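Local coordinates for protein 3-methyladenine dna-glycosylase (Archaeoglobus fulgidus, PDB 2JHN) that belongs to the helix-hairpin-helix superfamily of DNA base excision repair proteins, its helical part accompanied by a TBP-like beta-sheet domain, at residues Pro25-Val30 with Trp35-Val40; Ile218-Ala223 with Lys261-Ala266; Asn234-Asp239 with Asp276-Leu281. The protein carries 1 engineered substitution. All coordinates share one frame; numbering follows the deposited sequence.

Contact 1 of 3, residues Pro25-Val30 with Trp35-Val40; sequences PTPDVV and WRRAIV. With NA (sodium ion), chain F.
Asp28 OD1 is held by two hydrogen bonds, one from the indole NE1 of Trp35 at 2.8 Å and one with the hydroxyl of Tyr79. This carboxylate reaches across the beta hairpin of strands 29-31 and 34-41, the former at the edge of the TBP-like domain's antiparallel sheet. The indole nitrogen comes in on the anti lone pair of OD1, with the oxygen 17° out of the ring plane. Trp35 CG stands anti to the backbone N (chi1 170°), which swings the indole over so that its CD1 corner also meets Val30 CG2, at 4.0 Å. In the modelled conformer of Arg37, one of two deposited, OD2 makes a long salt bridge of 3.5 Å to Arg37 NH1, with the guanidinium turned nearly square to the carboxylate (84°). Its stronger acidic partner is Glu120, on NH2. Pro27, which follows a cis peptide bond, sets its CG over the centre of this guanidinium, 3.4 Å from Arg37 CZ. Val29 and Arg36 form the hydrogen-bonded antiparallel pair: Val29 N to Arg36 O is 3.0 Å, and Arg36 N to Val29 O is 2.8 Å. Beyond this pair a water donates to both Pro27 O and Arg36 O, bridging the two backbones. On the sheet face away from Trp35, the extended Arg36 runs alongside Val29, with its NE bonded to Lys157 O and NH1 to Glu31. The turn before the hairpin wraps a sodium ion bound by Asp28 O at 2.3 Å, Thr26 OG1 at 2.8 Å, a water, Leu21 O and Leu24 O.

Contact 2 of 3, residues Ile218-Ala223 with Lys261-Ala266; sequences IGRWTA and KVREIA. With NA (sodium ion), chain E.
The guanidinium groups of Arg220 and Arg263 lie flat on each other, their centres 3.3 Å apart and their planes tilted by only 18°. The side chains arrive from opposite directions, so the two groups overlap head over tail: Arg263 NH2 sits over Arg220 NE at 3.1 Å, while Arg220 NH2 lies equally close, 3.1 Å, to Arg263 NE. All these nitrogens are donors, so neither pair is a hydrogen bond. Carboxylates gathered round the stack probably pay for bringing the two cations together: Glu224 takes Arg220 NE on OE2 and Arg263 NH2 on OE1, and Asp239 is a further partner of Arg263. One acid therefore bridges both members of the pair. Arg220 reaches out almost fully extended, with CG anti to its own amide nitrogen (chi1 179°). Arg263 is bent at chi3 (-143°), and its chi1 is also away from a staggered value.

Arg220 opens the second helix of the helix-hairpin-helix motif, formed by helices 205-213 and 220-229. Gly219 is the N-cap of that second helix, and its carbonyl accepts Ala223 N at 3.0 Å. Just ahead of it, the hairpin curls round a sodium ion bound by Ile218 O at 2.5 Å, Thr213 O, Phe215 O and two waters. Its place in the motif is that of the metal ion found in the hairpins of related proteins. Helix 259-270, which bears Arg263, carries a salt bridge within the same turn, where Lys261 NZ meets Glu264 OE1 at 3.1 Å on the syn side but tilted out of the carboxylate plane.

Contact 3 of 3, residues Asn234-Asp239 with Asp276-Leu281; sequences NVFPAD and DILFYL
The contact between Phe236 and Pro237 on one side and Leu278 and Leu281 on the other is wholly apolar. Leu281 CD1 pushes against the rim of the Phe236 ring, in its plane and 3.6 Å from CZ, while Leu278 CB approaches CE1 of the same ring at 4.1 Å. A trans first torsion (chi1 174°) carries both Leu278 methyls to the CG-CD edge of the proline, where CD2 lies 3.8 Å from Pro237 CD and CD1 is 3.9 Å from Pro237 CG. Phe270 packs edge-to-face with the Phe236 ring, and Val243 touches both Phe236 and Leu278.

Backbone bonding shapes the loop itself. Pro237 centres an inverse gamma turn, closed by a weak bond from Ala238 N to Phe236 O.

Polar links lie at the ends of the segments. Asn234 binds Gly271 O through ND2 and Arg275 N through OD1, tying the loop to the connection after helix 259-270 and to the start of helix 274-287, and Asp276 holds Arg110. Segment 234-239, running from the helix-hairpin-helix motif toward helix 241-251, belongs to the Gly/Pro-rich loop, followed by an aspartate, that gives the HhH-GPD superfamily its name.

How the contacts relate
Contacts 2 and 3 belong to one helical region, with centres about 9 Å apart and segments that alternate along the chain. They touch: Asp239 OD2 makes a salt bridge of 3.0 Å to Arg263 NH2, and Ala266 CB packs 3.6 Å from Phe236 CD2. Helix 259-270 takes part in both, through Arg263 and through Ala266. Contact 1 stands apart in the TBP-like domain, across the centre of the chain, with its centre about 29 Å from that of contact 2 and about 24 Å from that of contact 3. Contacts 1 and 2 each include a sodium site. The mercuribenzoic acid is about 12 Å from the Pro27 side chain, and a glycerol, probably from the crystallisation liquor, hydrogen-bonds to Phe236 N.

Contact 1 of 3, residues Pro25-Val30 with Trp35-Val40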
loop_
_atom_site.group_PDB
_atom_site.type_symbol
_atom_site.label_atom_id
_atom_site.label_comp_id
_atom_site.label_asym_id
_atom_site.label_seq_id
_atom_site.Cartn_x
_atom_site.Cartn_y
_atom_site.Cartn_z
ATOM N N PRO A 25 -15.195 -1.531 -0.268
ATOM C CA PRO A 25 -14.430 -1.070 0.911
ATOM C C PRO A 25 -13.324 -2.035 1.306
ATOM O O PRO A 25 -13.585 -3.079 1.915
ATOM C CB PRO A 25 -15.498 -0.957 2.015
ATOM C CG PRO A 25 -16.852 -0.961 1.239
ATOM C CD PRO A 25 -16.587 -1.873 0.099
ATOM N N THR A 26 -12.085 -1.695 0.938
ATOM C CA THR A 26 -10.980 -2.629 1.099
ATOM C C THR A 26 -9.853 -2.281 2.135
ATOM O O THR A 26 -8.826 -2.930 2.103
ATOM C CB THR A 26 -10.294 -2.888 -0.281
ATOM O OG1 THR A 26 -9.945 -1.631 -0.870
ATOM C CG2 THR A 26 -11.197 -3.678 -1.269
ATOM N N PRO A 27 -10.054 -1.335 3.083
ATOM C CA PRO A 27 -11.243 -0.568 3.475
ATOM C C PRO A 27 -11.496 0.685 2.635
ATOM O O PRO A 27 -12.573 1.295 2.774
ATOM C CB PRO A 27 -10.932 -0.164 4.915
ATOM C CG PRO A 27 -9.427 0.024 4.887
ATOM C CD PRO A 27 -8.906 -1.020 3.963
ATOM N N ASP A 28 -10.528 1.074 1.792
ATOM C CA ASP A 28 -10.648 2.334 1.054
ATOM C C ASP A 28 -11.799 2.234 0.058
ATOM O O ASP A 28 -11.961 1.196 -0.607
ATOM C CB ASP A 28 -9.379 2.647 0.249
ATOM C CG ASP A 28 -8.116 2.524 1.077
ATOM O OD1 ASP A 28 -7.467 3.565 1.254
ATOM O OD2 ASP A 28 -7.805 1.383 1.531
ATOM N N VAL A 29 -12.525 3.335 -0.069
ATOM C CA VAL A 29 -13.521 3.523 -1.123
ATOM C C VAL A 29 -13.181 4.772 -1.920
ATOM O O VAL A 29 -12.885 5.828 -1.347
ATOM C CB VAL A 29 -14.979 3.633 -0.544
ATOM C CG1 VAL A 29 -15.995 3.940 -1.652
ATOM C CG2 VAL A 29 -15.390 2.328 0.124
ATOM N N VAL A 30 -13.221 4.629 -3.238
ATOM C CA VAL A 30 -13.015 5.752 -4.135
ATOM C C VAL A 30 -14.261 5.829 -5.026
ATOM O O VAL A 30 -14.592 4.884 -5.748
ATOM C CB VAL A 30 -11.738 5.586 -4.970
ATOM C CG1 VAL A 30 -11.562 6.801 -5.878
ATOM C CG2 VAL A 30 -10.510 5.428 -4.041
ATOM N N TRP A 35 -11.659 9.907 -2.420
ATOM C CA TRP A 35 -11.152 8.805 -1.605
ATOM C C TRP A 35 -11.659 8.933 -0.169
ATOM O O TRP A 35 -11.687 10.046 0.384
ATOM C CB TRP A 35 -9.616 8.858 -1.607
ATOM C CG TRP A 35 -8.924 7.929 -0.629
ATOM C CD1 TRP A 35 -8.500 6.656 -0.863
ATOM C CD2 TRP A 35 -8.564 8.229 0.726
ATOM N NE1 TRP A 35 -7.919 6.134 0.266
ATOM C CE2 TRP A 35 -7.940 7.074 1.257
ATOM C CE3 TRP A 35 -8.745 9.348 1.555
ATOM C CZ2 TRP A 35 -7.455 7.011 2.560
ATOM C CZ3 TRP A 35 -8.264 9.283 2.883
ATOM C CH2 TRP A 35 -7.621 8.122 3.366
ATOM N N ARG A 36 -12.018 7.810 0.457
ATOM C CA ARG A 36 -12.349 7.848 1.873
ATOM C C ARG A 36 -12.126 6.548 2.618
ATOM O O ARG A 36 -12.158 5.457 2.030
ATOM C CB ARG A 36 -13.810 8.313 2.113
ATOM C CG ARG A 36 -14.854 7.295 1.776
ATOM C CD ARG A 36 -16.271 7.956 1.811
ATOM N NE ARG A 36 -17.279 6.909 1.850
ATOM C CZ ARG A 36 -17.875 6.388 0.781
ATOM N NH1 ARG A 36 -17.614 6.837 -0.441
ATOM N NH2 ARG A 36 -18.758 5.414 0.942
ATOM N N ARG A 37 -11.900 6.692 3.920
ATOM C CA ARG A 37 -11.858 5.565 4.857
ATOM C C ARG A 37 -11.993 6.052 6.280
ATOM O O ARG A 37 -11.900 7.252 6.550
ATOM C CB ARG A 37 -10.580 4.720 4.698
ATOM C CG ARG A 37 -9.300 5.359 5.136
ATOM C CD ARG A 37 -8.133 4.376 4.845
ATOM N NE ARG A 37 -7.882 3.438 5.946
ATOM C CZ ARG A 37 -7.119 2.342 5.849
ATOM N NH1 ARG A 37 -6.537 2.005 4.693
ATOM N NH2 ARG A 37 -6.948 1.570 6.906
ATOM N N ALA A 38 -12.223 5.105 7.187
ATOM C CA ALA A 38 -12.216 5.396 8.606
ATOM C C ALA A 38 -10.790 5.100 9.059
ATOM O O ALA A 38 -10.173 4.104 8.621
ATOM C CB ALA A 38 -13.209 4.510 9.341
ATOM N N ILE A 39 -10.243 5.983 9.884
ATOM C CA ILE A 39 -8.959 5.707 10.506
ATOM C C ILE A 39 -9.131 5.727 12.034
ATOM O O ILE A 39 -9.998 6.435 12.563
ATOM C CB ILE A 39 -7.823 6.649 10.006
ATOM C CG1 ILE A 39 -8.113 8.103 10.377
ATOM C CG2 ILE A 39 -7.619 6.499 8.477
ATOM C CD1 ILE A 39 -6.962 9.085 10.129
ATOM N N VAL A 40 -8.335 4.923 12.730
ATOM C CA VAL A 40 -8.369 4.923 14.192
ATOM C C VAL A 40 -7.400 5.988 14.677
ATOM O O VAL A 40 -6.213 5.991 14.321
ATOM C CB VAL A 40 -8.091 3.523 14.809
ATOM C CG1 VAL A 40 -8.171 3.580 16.332
ATOM C CG2 VAL A 40 -9.121 2.527 14.310
HETATM NA NA NA F . -11.668 -0.087 -2.472
HETATM O O HOH W 1 -14.104 3.652 3.300
HETATM O O HOH W 2 -9.762 0.443 -3.182
#

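Contact 2 of 3, residues Ile218-Ala223 with Lys261-Ala266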
loop_
_atom_site.group_PDB
_atom_site.type_symbol
_atom_site.label_atom_id
_atom_site.label_comp_id
_atom_site.label_asym_id
_atom_site.label_seq_id
_atom_site.Cartn_x
_atom_site.Cartn_y
_atom_site.Cartn_z
ATOM N N ILE A 218 6.072 -16.484 7.358
ATOM C CA ILE A 218 6.556 -15.234 6.748
ATOM C C ILE A 218 7.988 -15.475 6.267
ATOM O O ILE A 218 8.891 -15.623 7.082
ATOM C CB ILE A 218 6.511 -14.042 7.700
ATOM C CG1 ILE A 218 5.064 -13.803 8.199
ATOM C CG2 ILE A 218 7.075 -12.790 6.992
ATOM C CD1 ILE A 218 4.850 -12.544 9.040
ATOM N N GLY A 219 8.177 -15.482 4.954
ATOM C CA GLY A 219 9.524 -15.647 4.383
ATOM C C GLY A 219 10.026 -14.359 3.737
ATOM O O GLY A 219 9.495 -13.243 4.020
ATOM N N ARG A 220 11.026 -14.513 2.861
ATOM C CA ARG A 220 11.721 -13.348 2.291
ATOM C C ARG A 220 10.762 -12.420 1.519
ATOM O O ARG A 220 10.788 -11.209 1.733
ATOM C CB ARG A 220 12.874 -13.786 1.394
ATOM C CG ARG A 220 13.590 -12.631 0.767
ATOM C CD ARG A 220 14.875 -13.095 0.084
ATOM N NE ARG A 220 15.746 -11.937 -0.069
ATOM C CZ ARG A 220 16.965 -11.969 -0.598
ATOM N NH1 ARG A 220 17.473 -13.127 -1.054
ATOM N NH2 ARG A 220 17.675 -10.833 -0.668
ATOM N N TRP A 221 9.927 -12.990 0.647
ATOM C CA TRP A 221 9.047 -12.187 -0.195
ATOM C C TRP A 221 8.056 -11.375 0.638
ATOM O O TRP A 221 7.984 -10.167 0.481
ATOM C CB TRP A 221 8.304 -13.041 -1.234
ATOM C CG TRP A 221 7.244 -12.277 -1.952
ATOM C CD1 TRP A 221 7.413 -11.164 -2.753
ATOM C CD2 TRP A 221 5.841 -12.537 -1.921
ATOM N NE1 TRP A 221 6.191 -10.736 -3.224
ATOM C CE2 TRP A 221 5.212 -11.558 -2.729
ATOM C CE3 TRP A 221 5.047 -13.523 -1.303
ATOM C CZ2 TRP A 221 3.818 -11.524 -2.923
ATOM C CZ3 TRP A 221 3.666 -13.499 -1.511
ATOM C CH2 TRP A 221 3.066 -12.499 -2.309
ATOM N N THR A 222 7.327 -12.033 1.537
ATOM C CA THR A 222 6.377 -11.330 2.409
ATOM C C THR A 222 7.079 -10.259 3.253
ATOM O O THR A 222 6.550 -9.152 3.420
ATOM C CB THR A 222 5.662 -12.327 3.312
ATOM O OG1 THR A 222 4.907 -13.218 2.470
ATOM C CG2 THR A 222 4.737 -11.586 4.327
ATOM N N ALA A 223 8.263 -10.573 3.770
ATOM C CA ALA A 223 8.956 -9.627 4.661
ATOM C C ALA A 223 9.403 -8.386 3.844
ATOM O O ALA A 223 9.197 -7.219 4.270
ATOM C CB ALA A 223 10.147 -10.318 5.396
ATOM N N LYS A 261 18.892 -11.602 -10.516
ATOM C CA LYS A 261 19.202 -10.677 -11.614
ATOM C C LYS A 261 18.410 -9.359 -11.462
ATOM O O LYS A 261 18.934 -8.255 -11.690
ATOM C CB LYS A 261 18.862 -11.339 -12.953
ATOM C CG LYS A 261 19.350 -10.546 -14.171
ATOM C CD LYS A 261 20.887 -10.622 -14.254
ATOM C CE LYS A 261 21.467 -9.512 -15.096
ATOM N NZ LYS A 261 22.930 -9.752 -15.316
ATOM N N VAL A 262 17.142 -9.492 -11.075
ATOM C CA VAL A 262 16.307 -8.327 -10.789
ATOM C C VAL A 262 16.875 -7.497 -9.638
ATOM O O VAL A 262 16.936 -6.278 -9.729
ATOM C CB VAL A 262 14.857 -8.721 -10.527
ATOM C CG1 VAL A 262 14.041 -7.529 -9.967
ATOM C CG2 VAL A 262 14.224 -9.269 -11.785
ATOM N N ARG A 263 17.299 -8.162 -8.559
ATOM C CA ARG A 263 18.010 -7.482 -7.480
ATOM C C ARG A 263 19.234 -6.713 -7.927
ATOM O O ARG A 263 19.520 -5.626 -7.418
ATOM C CB ARG A 263 18.424 -8.492 -6.401
ATOM C CG ARG A 263 17.670 -8.329 -5.138
ATOM C CD ARG A 263 17.990 -9.409 -4.146
ATOM N NE ARG A 263 16.760 -9.730 -3.450
ATOM C CZ ARG A 263 16.062 -10.849 -3.619
ATOM N NH1 ARG A 263 16.484 -11.801 -4.448
ATOM N NH2 ARG A 263 14.939 -11.017 -2.934
ATOM N N GLU A 264 19.973 -7.307 -8.867
ATOM C CA GLU A 264 21.189 -6.723 -9.404
ATOM C C GLU A 264 20.850 -5.442 -10.177
ATOM O O GLU A 264 21.477 -4.408 -9.947
ATOM C CB GLU A 264 21.920 -7.770 -10.271
ATOM C CG GLU A 264 23.207 -7.314 -10.947
ATOM C CD GLU A 264 23.525 -8.118 -12.211
ATOM O OE1 GLU A 264 23.333 -9.357 -12.226
ATOM O OE2 GLU A 264 23.958 -7.496 -13.204
ATOM N N ILE A 265 19.846 -5.518 -11.053
ATOM C CA ILE A 265 19.277 -4.350 -11.757
ATOM C C ILE A 265 18.837 -3.215 -10.818
ATOM O O ILE A 265 19.193 -2.043 -11.023
ATOM C CB ILE A 265 18.099 -4.752 -12.712
ATOM C CG1 ILE A 265 18.642 -5.138 -14.084
ATOM C CG2 ILE A 265 17.078 -3.583 -12.889
ATOM C CD1 ILE A 265 19.496 -4.026 -14.753
ATOM N N ALA A 266 18.054 -3.557 -9.793
ATOM C CA ALA A 266 17.629 -2.551 -8.815
ATOM C C ALA A 266 18.806 -1.862 -8.131
ATOM O O ALA A 266 18.808 -0.637 -7.963
ATOM C CB ALA A 266 16.693 -3.176 -7.779
HETATM NA NA NA E . 9.596 -17.238 8.778
HETATM O O HOH W 3 8.568 -19.123 7.599
HETATM O O HOH W 4 11.664 -17.808 7.447
#

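Contact 3 of 3, residues Asn234-Asp239 with Asp276-Leu281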
loop_
_atom_site.group_PDB
_atom_site.type_symbol
_atom_site.label_atom_id
_atom_site.label_comp_id
_atom_site.label_asym_id
_atom_site.label_seq_id
_atom_site.Cartn_x
_atom_site.Cartn_y
_atom_site.Cartn_z
ATOM N N ASN A 234 13.427 1.291 1.860
ATOM C CA ASN A 234 13.954 1.051 0.532
ATOM C C ASN A 234 14.516 -0.372 0.398
ATOM O O ASN A 234 15.735 -0.583 0.251
ATOM C CB ASN A 234 15.000 2.106 0.184
ATOM C CG ASN A 234 15.345 2.114 -1.297
ATOM O OD1 ASN A 234 14.484 1.845 -2.137
ATOM N ND2 ASN A 234 16.600 2.406 -1.618
ATOM N N VAL A 235 13.613 -1.346 0.474
ATOM C CA VAL A 235 13.951 -2.748 0.361
ATOM C C VAL A 235 13.210 -3.230 -0.880
ATOM O O VAL A 235 12.008 -2.988 -1.035
ATOM C CB VAL A 235 13.537 -3.507 1.643
ATOM C CG1 VAL A 235 13.690 -5.001 1.485
ATOM C CG2 VAL A 235 14.372 -2.997 2.837
ATOM N N PHE A 236 13.914 -3.862 -1.799
ATOM C CA PHE A 236 13.286 -4.106 -3.092
ATOM C C PHE A 236 12.914 -5.578 -3.185
ATOM O O PHE A 236 13.812 -6.434 -3.194
ATOM C CB PHE A 236 14.215 -3.671 -4.235
ATOM C CG PHE A 236 13.540 -3.657 -5.591
ATOM C CD1 PHE A 236 12.711 -2.581 -5.963
ATOM C CD2 PHE A 236 13.737 -4.707 -6.485
ATOM C CE1 PHE A 236 12.079 -2.560 -7.235
ATOM C CE2 PHE A 236 13.122 -4.723 -7.746
ATOM C CZ PHE A 236 12.287 -3.629 -8.122
ATOM N N PRO A 237 11.594 -5.881 -3.243
ATOM C CA PRO A 237 11.097 -7.275 -3.198
ATOM C C PRO A 237 11.195 -8.032 -4.530
ATOM O O PRO A 237 10.193 -8.222 -5.246
ATOM C CB PRO A 237 9.640 -7.111 -2.752
ATOM C CG PRO A 237 9.232 -5.778 -3.353
ATOM C CD PRO A 237 10.483 -4.907 -3.365
ATOM N N ALA A 238 12.400 -8.490 -4.823
ATOM C CA ALA A 238 12.732 -9.042 -6.141
ATOM C C ALA A 238 12.091 -10.408 -6.440
ATOM O O ALA A 238 11.958 -10.797 -7.618
ATOM C CB ALA A 238 14.271 -9.092 -6.285
ATOM N N ASP A 239 11.702 -11.149 -5.398
ATOM C CA ASP A 239 10.982 -12.423 -5.592
ATOM C C ASP A 239 9.550 -12.227 -6.093
ATOM O O ASP A 239 8.929 -13.165 -6.565
ATOM C CB ASP A 239 10.984 -13.294 -4.319
ATOM C CG ASP A 239 12.378 -13.674 -3.884
ATOM O OD1 ASP A 239 13.011 -14.504 -4.588
ATOM O OD2 ASP A 239 12.852 -13.125 -2.852
ATOM N N ASP A 276 10.067 3.915 -4.745
ATOM C CA ASP A 276 9.173 4.679 -5.614
ATOM C C ASP A 276 9.021 3.972 -6.952
ATOM O O ASP A 276 7.912 3.780 -7.475
ATOM C CB ASP A 276 9.783 6.076 -5.844
ATOM C CG ASP A 276 9.930 6.849 -4.571
ATOM O OD1 ASP A 276 8.911 7.366 -4.072
ATOM O OD2 ASP A 276 11.079 6.956 -4.063
ATOM N N ILE A 277 10.146 3.547 -7.513
ATOM C CA ILE A 277 10.101 2.820 -8.794
ATOM C C ILE A 277 9.279 1.524 -8.700
ATOM O O ILE A 277 8.611 1.120 -9.643
ATOM C CB ILE A 277 11.550 2.569 -9.327
ATOM C CG1 ILE A 277 12.204 3.927 -9.635
ATOM C CG2 ILE A 277 11.555 1.593 -10.538
ATOM C CD1 ILE A 277 13.751 3.861 -9.754
ATOM N N LEU A 278 9.325 0.864 -7.548
ATOM C CA LEU A 278 8.525 -0.315 -7.337
ATOM C C LEU A 278 7.027 -0.081 -7.628
ATOM O O LEU A 278 6.373 -0.927 -8.250
ATOM C CB LEU A 278 8.691 -0.761 -5.876
ATOM C CG LEU A 278 7.813 -1.919 -5.391
ATOM C CD1 LEU A 278 8.125 -3.212 -6.122
ATOM C CD2 LEU A 278 7.958 -2.072 -3.895
ATOM N N PHE A 279 6.486 1.053 -7.183
ATOM C CA PHE A 279 5.068 1.372 -7.443
ATOM C C PHE A 279 4.783 1.583 -8.958
ATOM O O PHE A 279 3.728 1.160 -9.458
ATOM C CB PHE A 279 4.613 2.586 -6.629
ATOM C CG PHE A 279 4.272 2.268 -5.176
ATOM C CD1 PHE A 279 5.149 1.555 -4.362
ATOM C CD2 PHE A 279 3.054 2.715 -4.622
ATOM C CE1 PHE A 279 4.835 1.283 -3.000
ATOM C CE2 PHE A 279 2.736 2.457 -3.268
ATOM C CZ PHE A 279 3.627 1.732 -2.460
ATOM N N TYR A 280 5.723 2.229 -9.653
ATOM C CA TYR A 280 5.667 2.337 -11.139
ATOM C C TYR A 280 5.707 0.954 -11.809
ATOM O O TYR A 280 5.011 0.744 -12.798
ATOM C CB TYR A 280 6.797 3.235 -11.684
ATOM C CG TYR A 280 6.556 4.726 -11.420
ATOM C CD1 TYR A 280 6.861 5.281 -10.180
ATOM C CD2 TYR A 280 6.008 5.567 -12.418
ATOM C CE1 TYR A 280 6.621 6.649 -9.898
ATOM C CE2 TYR A 280 5.797 6.953 -12.166
ATOM C CZ TYR A 280 6.097 7.476 -10.899
ATOM O OH TYR A 280 5.875 8.793 -10.622
ATOM N N LEU A 281 6.505 0.024 -11.268
ATOM C CA LEU A 281 6.580 -1.353 -11.794
ATOM C C LEU A 281 5.250 -2.108 -11.557
ATOM O O LEU A 281 4.806 -2.859 -12.427
ATOM C CB LEU A 281 7.766 -2.125 -11.197
ATOM C CG LEU A 281 9.164 -1.602 -11.536
ATOM C CD1 LEU A 281 10.232 -2.370 -10.767
ATOM C CD2 LEU A 281 9.464 -1.660 -13.062
#